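Local coordinates for SCO1/SenC family lipoprotein (Bacillus anthracis, PDB 4HDE) that probably binds copper and takes part in assembling the copper A centre of cytochrome c oxidase, as a thioredoxin-like lipoprotein of the SCO1/SenC family, at residues W10-F15 / Y138-N143; K28-K33 / Q70-S75; A37-T42 / E109-F114; P49-N54 / V131-S136. All blocks are in the same frame, centred on the assembly; numbering follows the deposited sequence.

Interaction 1: residues W10-F15 / Y138-N143; sequences WDLETF and YLIDQN
Trp10 and Tyr138 make the aromatic part of this contact. CZ3 of Trp10 sits 3.8 Å from CE1 of Tyr138. The rings meet obliquely, so the pair is neither a parallel stack nor a T-shaped one. CG of Trp10 lies anti to the carbonyl carbon, with chi1 -66°. This sends the six-membered part of the indole down to Tyr138, while the NE1 side stays distant. Tyr138 also meets Phe119 edge-to-face.

The aliphatic part joins Leu12 and Ile140. CD1 of Leu12 rests 3.9 Å from CG2 of Ile140 and 4.0 Å from CG1 of the same residue. One methyl thus touches both branches of the isoleucine. Leu12 is modelled in two conformers, so the detail of this methyl contact is less certain.

The fold is thioredoxin-like, and strand 136-140 runs between strands 35-40 and 146-151 of its central sheet. The loop 10-15 lies against this region ahead of strand 16-18. Trp35 touches both Leu12 and Ile140, and Trp10 pairs through its backbone with Val146.

No hydrogen bond crosses between the segments. In the turn after the strand, Asn143 folds back onto Asp141. Asn143 ND2 reaches Asp141 OD2 at 3.3 Å, a weak but nearly straight bond (171°). Asn143 N makes a second weak bond, 3.0 Å to Asp141 OD1. Lys145 N also donates to Asp141 OD1.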
loop_
_atom_site.group_PDB
_atom_site.type_symbol
_atom_site.label_atom_id
_atom_site.label_comp_id
_atom_site.label_asym_id
_atom_site.label_seq_id
_atom_site.Cartn_x
_atom_site.Cartn_y
_atom_site.Cartn_z
ATOM N N TRP A 10 -3.422 -5.277 14.235
ATOM C CA TRP A 10 -1.959 -5.208 14.254
ATOM C C TRP A 10 -1.455 -3.797 14.515
ATOM O O TRP A 10 -1.917 -2.836 13.889
ATOM C CB TRP A 10 -1.369 -5.648 12.926
ATOM C CG TRP A 10 -1.562 -7.081 12.537
ATOM C CD1 TRP A 10 -2.030 -8.109 13.307
ATOM C CD2 TRP A 10 -1.283 -7.632 11.253
ATOM N NE1 TRP A 10 -2.047 -9.274 12.570
ATOM C CE2 TRP A 10 -1.599 -9.002 11.303
ATOM C CE3 TRP A 10 -0.792 -7.096 10.057
ATOM C CZ2 TRP A 10 -1.434 -9.847 10.203
ATOM C CZ3 TRP A 10 -0.631 -7.935 8.971
ATOM C CH2 TRP A 10 -0.956 -9.291 9.048
ATOM N N ASP A 11 -0.520 -3.671 15.449
ATOM C CA ASP A 11 0.150 -2.401 15.700
ATOM C C ASP A 11 1.025 -1.988 14.518
ATOM O O ASP A 11 1.671 -2.823 13.891
ATOM C CB ASP A 11 1.034 -2.505 16.946
ATOM C CG ASP A 11 0.243 -2.690 18.232
ATOM O OD1 ASP A 11 -0.899 -2.191 18.332
ATOM O OD2 ASP A 11 0.788 -3.329 19.158
ATOM N N LEU A 12 1.043 -0.689 14.234
ATOM C CA LEU A 12 1.918 -0.124 13.212
ATOM C C LEU A 12 2.811 0.928 13.819
ATOM O O LEU A 12 2.348 1.832 14.515
ATOM C CB LEU A 12 1.106 0.550 12.116
ATOM C CG LEU A 12 0.330 -0.339 11.168
ATOM C CD1 LEU A 12 -0.268 0.530 10.079
ATOM C CD2 LEU A 12 1.240 -1.404 10.579
ATOM N N GLU A 13 4.103 0.817 13.555
ATOM C CA GLU A 13 5.036 1.827 14.027
ATOM C C GLU A 13 4.815 3.146 13.295
ATOM O O GLU A 13 4.271 3.182 12.190
ATOM C CB GLU A 13 6.469 1.365 13.817
ATOM C CG GLU A 13 6.930 1.479 12.384
ATOM C CD GLU A 13 8.300 0.883 12.163
ATOM O OE1 GLU A 13 9.229 1.641 11.806
ATOM O OE2 GLU A 13 8.446 -0.341 12.340
ATOM N N THR A 14 5.241 4.230 13.929
ATOM C CA THR A 14 5.215 5.544 13.322
ATOM C C THR A 14 6.354 5.648 12.313
ATOM O O THR A 14 7.489 5.274 12.611
ATOM C CB THR A 14 5.356 6.626 14.395
ATOM O OG1 THR A 14 4.257 6.517 15.310
ATOM C CG2 THR A 14 5.352 8.015 13.781
ATOM N N PHE A 15 6.046 6.131 11.120
ATOM C CA PHE A 15 7.044 6.244 10.055
ATOM C C PHE A 15 6.872 7.530 9.251
ATOM O O PHE A 15 5.782 8.092 9.164
ATOM C CB PHE A 15 6.983 5.037 9.114
ATOM C CG PHE A 15 5.704 4.939 8.332
ATOM C CD1 PHE A 15 5.612 5.461 7.050
ATOM C CD2 PHE A 15 4.595 4.310 8.877
ATOM C CE1 PHE A 15 4.444 5.370 6.333
ATOM C CE2 PHE A 15 3.416 4.225 8.168
ATOM C CZ PHE A 15 3.344 4.751 6.886
ATOM N N TYR A 138 -3.718 -4.380 2.542
ATOM C CA TYR A 138 -4.042 -4.267 3.960
ATOM C C TYR A 138 -4.903 -3.049 4.223
ATOM O O TYR A 138 -4.585 -1.956 3.762
ATOM C CB TYR A 138 -2.757 -4.144 4.781
ATOM C CG TYR A 138 -1.804 -5.289 4.582
ATOM C CD1 TYR A 138 -1.880 -6.431 5.367
ATOM C CD2 TYR A 138 -0.827 -5.232 3.604
ATOM C CE1 TYR A 138 -0.995 -7.484 5.181
ATOM C CE2 TYR A 138 0.053 -6.278 3.407
ATOM C CZ TYR A 138 -0.037 -7.395 4.193
ATOM O OH TYR A 138 0.848 -8.433 3.995
ATOM N N LEU A 139 -5.978 -3.238 4.978
ATOM C CA LEU A 139 -6.862 -2.144 5.364
ATOM C C LEU A 139 -6.503 -1.693 6.772
ATOM O O LEU A 139 -6.534 -2.492 7.711
ATOM C CB LEU A 139 -8.327 -2.584 5.302
ATOM C CG LEU A 139 -9.371 -1.537 5.684
ATOM C CD1 LEU A 139 -9.360 -0.391 4.695
ATOM C CD2 LEU A 139 -10.751 -2.183 5.750
ATOM N N ILE A 140 -6.188 -0.408 6.907
ATOM C CA ILE A 140 -5.761 0.184 8.170
ATOM C C ILE A 140 -6.802 1.214 8.605
ATOM O O ILE A 140 -7.263 2.021 7.795
ATOM C CB ILE A 140 -4.362 0.833 8.030
ATOM C CG1 ILE A 140 -3.321 -0.234 7.684
ATOM C CG2 ILE A 140 -3.935 1.509 9.306
ATOM C CD1 ILE A 140 -2.811 -0.174 6.271
ATOM N N ASP A 141 -7.185 1.177 9.877
ATOM C CA ASP A 141 -8.248 2.066 10.348
ATOM C C ASP A 141 -7.724 3.421 10.840
ATOM O O ASP A 141 -6.513 3.687 10.822
ATOM C CB ASP A 141 -9.127 1.376 11.402
ATOM C CG ASP A 141 -8.442 1.225 12.759
ATOM O OD1 ASP A 141 -7.302 1.702 12.958
ATOM O OD2 ASP A 141 -9.089 0.634 13.654
ATOM N N GLN A 142 -8.651 4.277 11.277
ATOM C CA GLN A 142 -8.340 5.645 11.679
ATOM C C GLN A 142 -7.458 5.681 12.923
ATOM O O GLN A 142 -6.760 6.664 13.174
ATOM C CB GLN A 142 -9.635 6.437 11.920
ATOM C CG GLN A 142 -10.541 6.504 10.688
ATOM C CD GLN A 142 -11.651 5.471 10.718
ATOM O OE1 GLN A 142 -11.427 4.298 11.030
ATOM N NE2 GLN A 142 -12.857 5.898 10.372
ATOM N N ASN A 143 -7.481 4.591 13.681
ATOM C CA ASN A 143 -6.662 4.459 14.879
ATOM C C ASN A 143 -5.249 3.999 14.553
ATOM O O ASN A 143 -4.398 3.902 15.441
ATOM C CB ASN A 143 -7.331 3.496 15.858
ATOM C CG ASN A 143 -8.747 3.907 16.184
ATOM O OD1 ASN A 143 -8.971 4.922 16.845
ATOM N ND2 ASN A 143 -9.717 3.138 15.704
#

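Interaction 2: residues K28-K33 / Q70-S75; sequences KDLKGK and QFVSFS
One water accepts hydrogen bonds from both segments. Gln70 NE2 donates to it at 2.9 Å. Lys33 NZ donates to it at 3.1 Å. The two donors subtend about 88° at the water oxygen. The water thus joins two groups that are both donors and could not pair with each other through these hydrogens.

The bridge spans two parts of the thioredoxin-like fold. Residues 30-33 form a type II beta turn that leaves helix 27-30, closed by the backbone bond from Lys33 N to Leu30 O (2.9 Å). Gly32 has a positive phi of 104°, which suits glycine in this turn. Its N also binds the backbone of Gln142. Residues 70-75 are a strand of the central sheet. It runs parallel to strand 35-40. Gln70 pairs by backbone with Val36 of that strand and with Val34 just before it.

Behind these polar ends, the aliphatic stems of Lys33 and Gln70 touch. CD of Lys33 lies 3.7 Å from CG of Gln70. The lysine is extended up to its last torsion. There a bend (chi4 -70°) turns NZ to the water. The glutamine bends earlier, at its second torsion.

Further inward the contact is apolar. Leu30 reaches over from the end of the helix and also touches Trp35 and Phe15. Its CD2 methyl packs 4.0 Å from CB of Gln70. Val72 continues the apolar surface along the strand, and its CG1 lies over a face of the Phe74 ring, offset toward the rim. Its other methyl, CG2, fits against both methyls of Leu30, 4.0 Å from CD2.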
loop_
_atom_site.group_PDB
_atom_site.type_symbol
_atom_site.label_atom_id
_atom_site.label_comp_id
_atom_site.label_asym_id
_atom_site.label_seq_id
_atom_site.Cartn_x
_atom_site.Cartn_y
_atom_site.Cartn_z
ATOM N N LYS A 28 2.073 10.740 10.113
ATOM C CA LYS A 28 1.581 12.083 10.397
ATOM C C LYS A 28 0.375 12.402 9.511
ATOM O O LYS A 28 -0.605 12.982 9.969
ATOM C CB LYS A 28 2.696 13.113 10.191
ATOM C CG LYS A 28 2.269 14.562 10.346
ATOM C CD LYS A 28 3.431 15.494 10.049
ATOM C CE LYS A 28 3.052 16.952 10.270
ATOM N NZ LYS A 28 2.090 17.444 9.247
ATOM N N ASP A 29 0.449 12.010 8.247
ATOM C CA ASP A 29 -0.609 12.277 7.283
ATOM C C ASP A 29 -1.771 11.303 7.407
ATOM O O ASP A 29 -2.920 11.670 7.190
ATOM C CB ASP A 29 -0.025 12.202 5.876
ATOM C CG ASP A 29 1.223 13.031 5.739
ATOM O OD1 ASP A 29 1.100 14.225 5.418
ATOM O OD2 ASP A 29 2.316 12.498 6.000
ATOM N N LEU A 30 -1.459 10.065 7.760
ATOM C CA LEU A 30 -2.409 8.965 7.678
ATOM C C LEU A 30 -3.213 8.712 8.952
ATOM O O LEU A 30 -4.291 8.120 8.895
ATOM C CB LEU A 30 -1.663 7.691 7.277
ATOM C CG LEU A 30 -1.075 7.694 5.867
ATOM C CD1 LEU A 30 -0.023 6.591 5.769
ATOM C CD2 LEU A 30 -2.152 7.552 4.805
ATOM N N LYS A 31 -2.695 9.137 10.100
ATOM C CA LYS A 31 -3.381 8.914 11.366
ATOM C C LYS A 31 -4.701 9.673 11.382
ATOM O O LYS A 31 -4.732 10.894 11.280
ATOM C CB LYS A 31 -2.497 9.324 12.544
ATOM C CG LYS A 31 -3.096 9.044 13.918
ATOM C CD LYS A 31 -3.224 7.548 14.165
ATOM C CE LYS A 31 -3.639 7.247 15.601
ATOM N NZ LYS A 31 -2.661 7.768 16.605
ATOM N N GLY A 32 -5.802 8.942 11.529
ATOM C CA GLY A 32 -7.123 9.537 11.431
ATOM C C GLY A 32 -7.826 9.247 10.115
ATOM O O GLY A 32 -9.006 9.571 9.955
ATOM N N LYS A 33 -7.115 8.647 9.172
ATOM C CA LYS A 33 -7.698 8.281 7.890
ATOM C C LYS A 33 -7.775 6.766 7.759
ATOM O O LYS A 33 -7.027 6.030 8.411
ATOM C CB LYS A 33 -6.897 8.892 6.731
ATOM C CG LYS A 33 -7.012 10.423 6.639
ATOM C CD LYS A 33 -6.111 11.003 5.564
ATOM C CE LYS A 33 -6.288 12.500 5.448
ATOM N NZ LYS A 33 -7.620 12.821 4.864
ATOM N N GLN A 70 -7.398 6.553 1.702
ATOM C CA GLN A 70 -6.066 6.772 1.137
ATOM C C GLN A 70 -5.462 5.455 0.680
ATOM O O GLN A 70 -5.778 4.389 1.205
ATOM C CB GLN A 70 -5.135 7.381 2.188
ATOM C CG GLN A 70 -5.574 8.749 2.672
ATOM C CD GLN A 70 -5.440 9.816 1.609
ATOM O OE1 GLN A 70 -4.438 9.879 0.888
ATOM N NE2 GLN A 70 -6.445 10.682 1.515
ATOM N N PHE A 71 -4.577 5.548 -0.309
ATOM C CA PHE A 71 -3.835 4.401 -0.811
ATOM C C PHE A 71 -2.358 4.663 -0.661
ATOM O O PHE A 71 -1.889 5.775 -0.915
ATOM C CB PHE A 71 -4.209 4.133 -2.268
ATOM C CG PHE A 71 -5.647 3.727 -2.433
ATOM C CD1 PHE A 71 -6.013 2.408 -2.293
ATOM C CD2 PHE A 71 -6.631 4.677 -2.651
ATOM C CE1 PHE A 71 -7.349 2.033 -2.402
ATOM C CE2 PHE A 71 -7.956 4.309 -2.761
ATOM C CZ PHE A 71 -8.310 2.996 -2.630
ATOM N N VAL A 72 -1.640 3.635 -0.224
ATOM C CA VAL A 72 -0.203 3.740 -0.003
ATOM C C VAL A 72 0.474 2.501 -0.550
ATOM O O VAL A 72 0.097 1.383 -0.217
ATOM C CB VAL A 72 0.126 3.884 1.499
ATOM C CG1 VAL A 72 1.641 3.905 1.739
ATOM C CG2 VAL A 72 -0.528 5.139 2.070
ATOM N N SER A 73 1.478 2.716 -1.397
ATOM C CA SER A 73 2.303 1.622 -1.910
ATOM C C SER A 73 3.737 1.829 -1.447
ATOM O O SER A 73 4.344 2.851 -1.763
ATOM C CB SER A 73 2.284 1.597 -3.439
ATOM O OG SER A 73 0.958 1.415 -3.938
ATOM N N PHE A 74 4.284 0.867 -0.717
ATOM C CA PHE A 74 5.668 0.954 -0.255
ATOM C C PHE A 74 6.575 0.266 -1.258
ATOM O O PHE A 74 6.333 -0.901 -1.584
ATOM C CB PHE A 74 5.858 0.245 1.093
ATOM C CG PHE A 74 5.028 0.803 2.217
ATOM C CD1 PHE A 74 5.472 1.899 2.943
ATOM C CD2 PHE A 74 3.833 0.201 2.581
ATOM C CE1 PHE A 74 4.725 2.410 3.988
ATOM C CE2 PHE A 74 3.073 0.715 3.637
ATOM C CZ PHE A 74 3.532 1.817 4.341
ATOM N N SER A 75 7.636 0.933 -1.707
ATOM C CA SER A 75 8.616 0.258 -2.550
ATOM C C SER A 75 9.484 -0.695 -1.736
ATOM O O SER A 75 10.027 -0.332 -0.681
ATOM C CB SER A 75 9.524 1.248 -3.280
ATOM O OG SER A 75 10.555 0.539 -3.970
HETATM O O HOH W 1 -8.755 10.477 3.276
#

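Interaction 3: residues A37-T42 / E109-F114; sequences ADFMFT and EDITKF
CZ of Phe39 comes 4.2 Å from CE2 of Phe114, where strand and helix meet ring to ring. From the side of Phe114 the approach is at the ring edge, near its plane. From the side of Phe39 it is oblique. The ring planes are turned about 53° to each other, an inclined pairing between stacked and perpendicular. CG of Phe114 is anti to the backbone N (chi1 179°), which carries the ring from the helix toward the sheet.

Ile111 makes the aliphatic part, one helical turn before Phe114. Its CD1 methyl lies 4.3 Å from CE1 of Phe39, at the edge of the ring and near its plane. The Phe39 ring therefore meets both helix residues through its far end.

The contact packs helix 108-119 onto one face of the central sheet of the thioredoxin-like fold. Phe74, Phe15, Phe17 and Phe119 extend the aromatic cluster around it. On the other face of strand 35-40, Asp38 and the selenomethionine at position 40 meet helix 48-64.

No polar bond crosses between the segments. Phe114 N binds Asp110 O at 2.9 Å in the helix, and Asp38 pairs by backbone with Val72 and Phe74.

Only carbon meets carbon between strand and helix. The buried contact therefore rests on dispersion and exclusion of water, with no directional bond across it.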
loop_
_atom_site.group_PDB
_atom_site.type_symbol
_atom_site.label_atom_id
_atom_site.label_comp_id
_atom_site.label_asym_id
_atom_site.label_seq_id
_atom_site.Cartn_x
_atom_site.Cartn_y
_atom_site.Cartn_z
ATOM N N ALA A 37 -2.839 -0.389 2.153
ATOM C CA ALA A 37 -1.408 -0.497 1.858
ATOM C C ALA A 37 -1.085 -1.731 1.009
ATOM O O ALA A 37 -1.696 -2.797 1.168
ATOM C CB ALA A 37 -0.616 -0.549 3.146
ATOM N N ASP A 38 -0.118 -1.576 0.107
ATOM C CA ASP A 38 0.546 -2.722 -0.488
ATOM C C ASP A 38 2.055 -2.485 -0.601
ATOM O O ASP A 38 2.542 -1.384 -0.317
ATOM C CB ASP A 38 -0.112 -3.142 -1.819
ATOM C CG ASP A 38 0.157 -2.177 -2.963
ATOM O OD1 ASP A 38 0.640 -1.055 -2.732
ATOM O OD2 ASP A 38 -0.147 -2.544 -4.134
ATOM N N PHE A 39 2.768 -3.535 -1.003
ATOM C CA PHE A 39 4.219 -3.522 -1.207
ATOM C C PHE A 39 4.501 -3.902 -2.651
ATOM O O PHE A 39 3.918 -4.853 -3.165
ATOM C CB PHE A 39 4.894 -4.507 -0.250
ATOM C CG PHE A 39 4.840 -4.075 1.185
ATOM C CD1 PHE A 39 5.906 -3.398 1.753
ATOM C CD2 PHE A 39 3.721 -4.329 1.970
ATOM C CE1 PHE A 39 5.867 -2.981 3.079
ATOM C CE2 PHE A 39 3.679 -3.912 3.299
ATOM C CZ PHE A 39 4.754 -3.235 3.849
HETATM N N MSE A 40 5.395 -3.173 -3.302
HETATM C CA MSE A 40 5.676 -3.396 -4.717
HETATM C C MSE A 40 7.021 -2.802 -5.100
HETATM O O MSE A 40 7.712 -2.223 -4.271
HETATM C CB MSE A 40 4.579 -2.767 -5.570
HETATM C CG MSE A 40 4.259 -1.330 -5.185
HETATM SE SE MSE A 40 3.876 -0.213 -6.725
HETATM C CE MSE A 40 5.700 0.123 -7.309
ATOM N N PHE A 41 7.416 -2.985 -6.353
ATOM C CA PHE A 41 8.621 -2.335 -6.862
ATOM C C PHE A 41 8.492 -2.119 -8.356
ATOM O O PHE A 41 7.816 -2.885 -9.037
ATOM C CB PHE A 41 9.920 -3.071 -6.466
ATOM C CG PHE A 41 10.095 -4.437 -7.081
ATOM C CD1 PHE A 41 11.088 -4.672 -8.027
ATOM C CD2 PHE A 41 9.305 -5.497 -6.666
ATOM C CE1 PHE A 41 11.256 -5.939 -8.573
ATOM C CE2 PHE A 41 9.476 -6.765 -7.203
ATOM C CZ PHE A 41 10.433 -6.981 -8.157
ATOM N N THR A 42 9.116 -1.064 -8.867
ATOM C CA THR A 42 8.853 -0.654 -10.246
ATOM C C THR A 42 9.497 -1.546 -11.297
ATOM O O THR A 42 9.044 -1.568 -12.438
ATOM C CB THR A 42 9.225 0.826 -10.527
ATOM O OG1 THR A 42 10.645 0.978 -10.591
ATOM C CG2 THR A 42 8.652 1.741 -9.452
ATOM N N GLU A 109 17.372 -2.599 4.000
ATOM C CA GLU A 109 17.299 -3.158 5.344
ATOM C C GLU A 109 16.109 -2.591 6.124
ATOM O O GLU A 109 15.378 -3.333 6.781
ATOM C CB GLU A 109 18.600 -2.927 6.109
ATOM C CG GLU A 109 18.579 -3.515 7.506
ATOM C CD GLU A 109 19.949 -3.533 8.166
ATOM O OE1 GLU A 109 20.938 -3.127 7.518
ATOM O OE2 GLU A 109 20.031 -3.964 9.337
ATOM N N ASP A 110 15.919 -1.277 6.040
ATOM C CA ASP A 110 14.800 -0.592 6.705
ATOM C C ASP A 110 13.451 -1.182 6.316
ATOM O O ASP A 110 12.619 -1.497 7.175
ATOM C CB ASP A 110 14.768 0.907 6.352
ATOM C CG ASP A 110 15.904 1.702 6.970
ATOM O OD1 ASP A 110 16.462 1.277 8.008
ATOM O OD2 ASP A 110 16.217 2.781 6.411
ATOM N N ILE A 111 13.209 -1.298 5.018
ATOM C CA ILE A 111 11.891 -1.735 4.572
ATOM C C ILE A 111 11.696 -3.222 4.842
ATOM O O ILE A 111 10.573 -3.681 5.071
ATOM C CB ILE A 111 11.609 -1.350 3.089
ATOM C CG1 ILE A 111 10.110 -1.427 2.781
ATOM C CG2 ILE A 111 12.439 -2.190 2.114
ATOM C CD1 ILE A 111 9.290 -0.465 3.589
ATOM N N THR A 112 12.794 -3.972 4.847
ATOM C CA THR A 112 12.725 -5.380 5.215
ATOM C C THR A 112 12.224 -5.530 6.655
ATOM O O THR A 112 11.336 -6.340 6.942
ATOM C CB THR A 112 14.094 -6.057 5.047
ATOM O OG1 THR A 112 14.458 -6.026 3.661
ATOM C CG2 THR A 112 14.052 -7.503 5.536
ATOM N N LYS A 113 12.779 -4.732 7.560
ATOM C CA LYS A 113 12.370 -4.777 8.954
ATOM C C LYS A 113 10.936 -4.271 9.101
ATOM O O LYS A 113 10.140 -4.848 9.837
ATOM C CB LYS A 113 13.315 -3.946 9.829
ATOM C CG LYS A 113 13.003 -4.025 11.314
ATOM C CD LYS A 113 13.792 -2.995 12.102
ATOM C CE LYS A 113 13.402 -3.011 13.573
ATOM N NZ LYS A 113 11.946 -2.721 13.762
ATOM N N PHE A 114 10.610 -3.196 8.390
ATOM C CA PHE A 114 9.288 -2.582 8.475
ATOM C C PHE A 114 8.212 -3.569 8.024
ATOM O O PHE A 114 7.184 -3.732 8.681
ATOM C CB PHE A 114 9.282 -1.314 7.611
ATOM C CG PHE A 114 7.961 -0.586 7.576
ATOM C CD1 PHE A 114 7.641 0.350 8.550
ATOM C CD2 PHE A 114 7.060 -0.802 6.548
ATOM C CE1 PHE A 114 6.434 1.040 8.499
ATOM C CE2 PHE A 114 5.857 -0.110 6.492
ATOM C CZ PHE A 114 5.546 0.807 7.476
#

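Interaction 4: residues P49-N54 / V131-S136; sequences PPMTAN and VIHGTS
The imidazole of His133 meets Met51 at its edge. The selenium, SE of Met51, lies near the ring plane, 4.1 Å from CE1 of His133. The line from the ring centroid to SE is 83° off the ring normal. No residue of 49-54 lies over either ring face.

This is probably the copper-site end of the thioredoxin-like fold. Helix 48-64 begins at Cys48, the second cysteine of a CxxxC motif. In SCO proteins, two such cysteines and a histidine bind copper. His133 is probably the matching histidine, on the loop before strand 136-140.

His133 is also held within its own loop. ND1 of His133 donates to O of Gly134 at 2.9 Å, with an N-H...O angle of 142°. The donor stands above the carbonyl plane, 48° out of it. This bond restrains the turn of the ring.

Met51 is present as selenomethionine, with selenium in place of the sulfur. Its chain is extended to SE and then bends at the last torsion, which lays CE along the loop backbone. SE also packs 4.1 Å from CG2 of Thr135, and the two side chains cross at about a right angle. Phe39 of the neighbouring strand adds its carbonyl O near CE.

Gly152 ties both elements to one place. It binds the backbone of Thr135, and its O takes a bond from Asn54 ND2. The selenium of Met51 lies 4.0 Å from CA of Thr135, and CE of Met51 lies 3.8 Å from the carbonyl O of Thr135.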
loop_
_atom_site.group_PDB
_atom_site.type_symbol
_atom_site.label_atom_id
_atom_site.label_comp_id
_atom_site.label_asym_id
_atom_site.label_seq_id
_atom_site.Cartn_x
_atom_site.Cartn_y
_atom_site.Cartn_z
ATOM N N PRO A 49 2.625 -4.836 -11.580
ATOM C CA PRO A 49 1.683 -4.068 -12.415
ATOM C C PRO A 49 0.207 -4.511 -12.270
ATOM O O PRO A 49 -0.650 -3.639 -12.086
ATOM C CB PRO A 49 2.241 -4.257 -13.839
ATOM C CG PRO A 49 3.717 -4.503 -13.615
ATOM C CD PRO A 49 3.773 -5.341 -12.359
ATOM N N PRO A 50 -0.089 -5.825 -12.304
ATOM C CA PRO A 50 -1.502 -6.170 -12.064
ATOM C C PRO A 50 -1.988 -5.805 -10.658
ATOM O O PRO A 50 -3.136 -5.398 -10.525
ATOM C CB PRO A 50 -1.565 -7.680 -12.294
ATOM C CG PRO A 50 -0.155 -8.147 -12.410
ATOM C CD PRO A 50 0.704 -6.972 -12.781
HETATM N N MSE A 51 -1.146 -5.921 -9.636
HETATM C CA MSE A 51 -1.522 -5.463 -8.297
HETATM C C MSE A 51 -1.917 -3.997 -8.322
HETATM O O MSE A 51 -2.891 -3.583 -7.679
HETATM C CB MSE A 51 -0.358 -5.624 -7.310
HETATM C CG MSE A 51 -0.087 -7.034 -6.844
HETATM SE SE MSE A 51 1.462 -7.147 -5.664
HETATM C CE MSE A 51 0.763 -6.078 -4.212
ATOM N N THR A 52 -1.117 -3.195 -9.015
ATOM C CA THR A 52 -1.357 -1.770 -9.052
ATOM C C THR A 52 -2.631 -1.466 -9.836
ATOM O O THR A 52 -3.407 -0.592 -9.440
ATOM C CB THR A 52 -0.143 -1.025 -9.611
ATOM O OG1 THR A 52 1.010 -1.344 -8.808
ATOM C CG2 THR A 52 -0.374 0.469 -9.559
ATOM N N ALA A 53 -2.878 -2.196 -10.921
ATOM C CA ALA A 53 -4.145 -2.042 -11.632
ATOM C C ALA A 53 -5.324 -2.414 -10.728
ATOM O O ALA A 53 -6.396 -1.789 -10.790
ATOM C CB ALA A 53 -4.152 -2.880 -12.887
ATOM N N ASN A 54 -5.147 -3.439 -9.901
ATOM C CA ASN A 54 -6.210 -3.836 -8.980
ATOM C C ASN A 54 -6.447 -2.764 -7.917
ATOM O O ASN A 54 -7.588 -2.443 -7.570
ATOM C CB ASN A 54 -5.896 -5.182 -8.329
ATOM C CG ASN A 54 -5.874 -6.321 -9.322
ATOM O OD1 ASN A 54 -6.423 -6.224 -10.420
ATOM N ND2 ASN A 54 -5.233 -7.418 -8.942
ATOM N N VAL A 131 12.633 -8.787 -6.324
ATOM C CA VAL A 131 12.402 -8.783 -4.890
ATOM C C VAL A 131 11.217 -9.639 -4.484
ATOM O O VAL A 131 10.132 -9.540 -5.062
ATOM C CB VAL A 131 12.187 -7.344 -4.382
ATOM C CG1 VAL A 131 12.151 -7.319 -2.879
ATOM C CG2 VAL A 131 13.285 -6.417 -4.887
ATOM N N ILE A 132 11.442 -10.486 -3.489
ATOM C CA ILE A 132 10.378 -11.225 -2.822
ATOM C C ILE A 132 9.646 -10.299 -1.850
ATOM O O ILE A 132 10.271 -9.612 -1.054
ATOM C CB ILE A 132 10.985 -12.400 -2.034
ATOM C CG1 ILE A 132 11.631 -13.402 -3.003
ATOM C CG2 ILE A 132 9.922 -13.047 -1.142
ATOM C CD1 ILE A 132 12.522 -14.477 -2.353
ATOM N N HIS A 133 8.317 -10.274 -1.914
ATOM C CA HIS A 133 7.527 -9.434 -1.022
ATOM C C HIS A 133 6.095 -9.953 -1.011
ATOM O O HIS A 133 5.720 -10.760 -1.866
ATOM C CB HIS A 133 7.541 -7.979 -1.495
ATOM C CG HIS A 133 6.947 -7.797 -2.857
ATOM N ND1 HIS A 133 5.618 -7.491 -3.059
ATOM C CD2 HIS A 133 7.496 -7.915 -4.088
ATOM C CE1 HIS A 133 5.376 -7.420 -4.355
ATOM N NE2 HIS A 133 6.499 -7.674 -5.003
ATOM N N GLY A 134 5.302 -9.492 -0.051
ATOM C CA GLY A 134 3.922 -9.936 0.048
ATOM C C GLY A 134 3.043 -9.318 -1.023
ATOM O O GLY A 134 3.297 -8.197 -1.474
ATOM N N THR A 135 1.993 -10.031 -1.410
ATOM C CA THR A 135 1.102 -9.556 -2.465
ATOM C C THR A 135 -0.269 -9.138 -1.937
ATOM O O THR A 135 -1.221 -8.979 -2.712
ATOM C CB THR A 135 0.916 -10.629 -3.548
ATOM O OG1 THR A 135 0.457 -11.832 -2.934
ATOM C CG2 THR A 135 2.234 -10.904 -4.266
ATOM N N SER A 136 -0.389 -8.965 -0.631
ATOM C CA SER A 136 -1.686 -8.605 -0.051
ATOM C C SER A 136 -1.970 -7.109 -0.114
ATOM O O SER A 136 -1.058 -6.288 -0.251
ATOM C CB SER A 136 -1.760 -9.040 1.415
ATOM O OG SER A 136 -1.654 -10.444 1.545
#

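Interaction 1 starts nearest the N terminus and closes the longest loop, from segment 10-15 to 138-143. The other three nest inside it. They open in turn at 28-33, 37-42 and 49-54 and close in the same order, at 70-75, 109-114 and 131-136. Interactions 2, 3 and 4 therefore cross one another. Strands 35-40, 70-75 and 136-140 of one sheet link interactions 1, 2 and 3. Tyr138 O bonds to Ala37 N, and Phe74 N to Asp38 O. Interaction 4 joins helix 48-64 to the loop leading into strand 136-140. Its centre is about 19 Å from that of interaction 1, across the chain's centre.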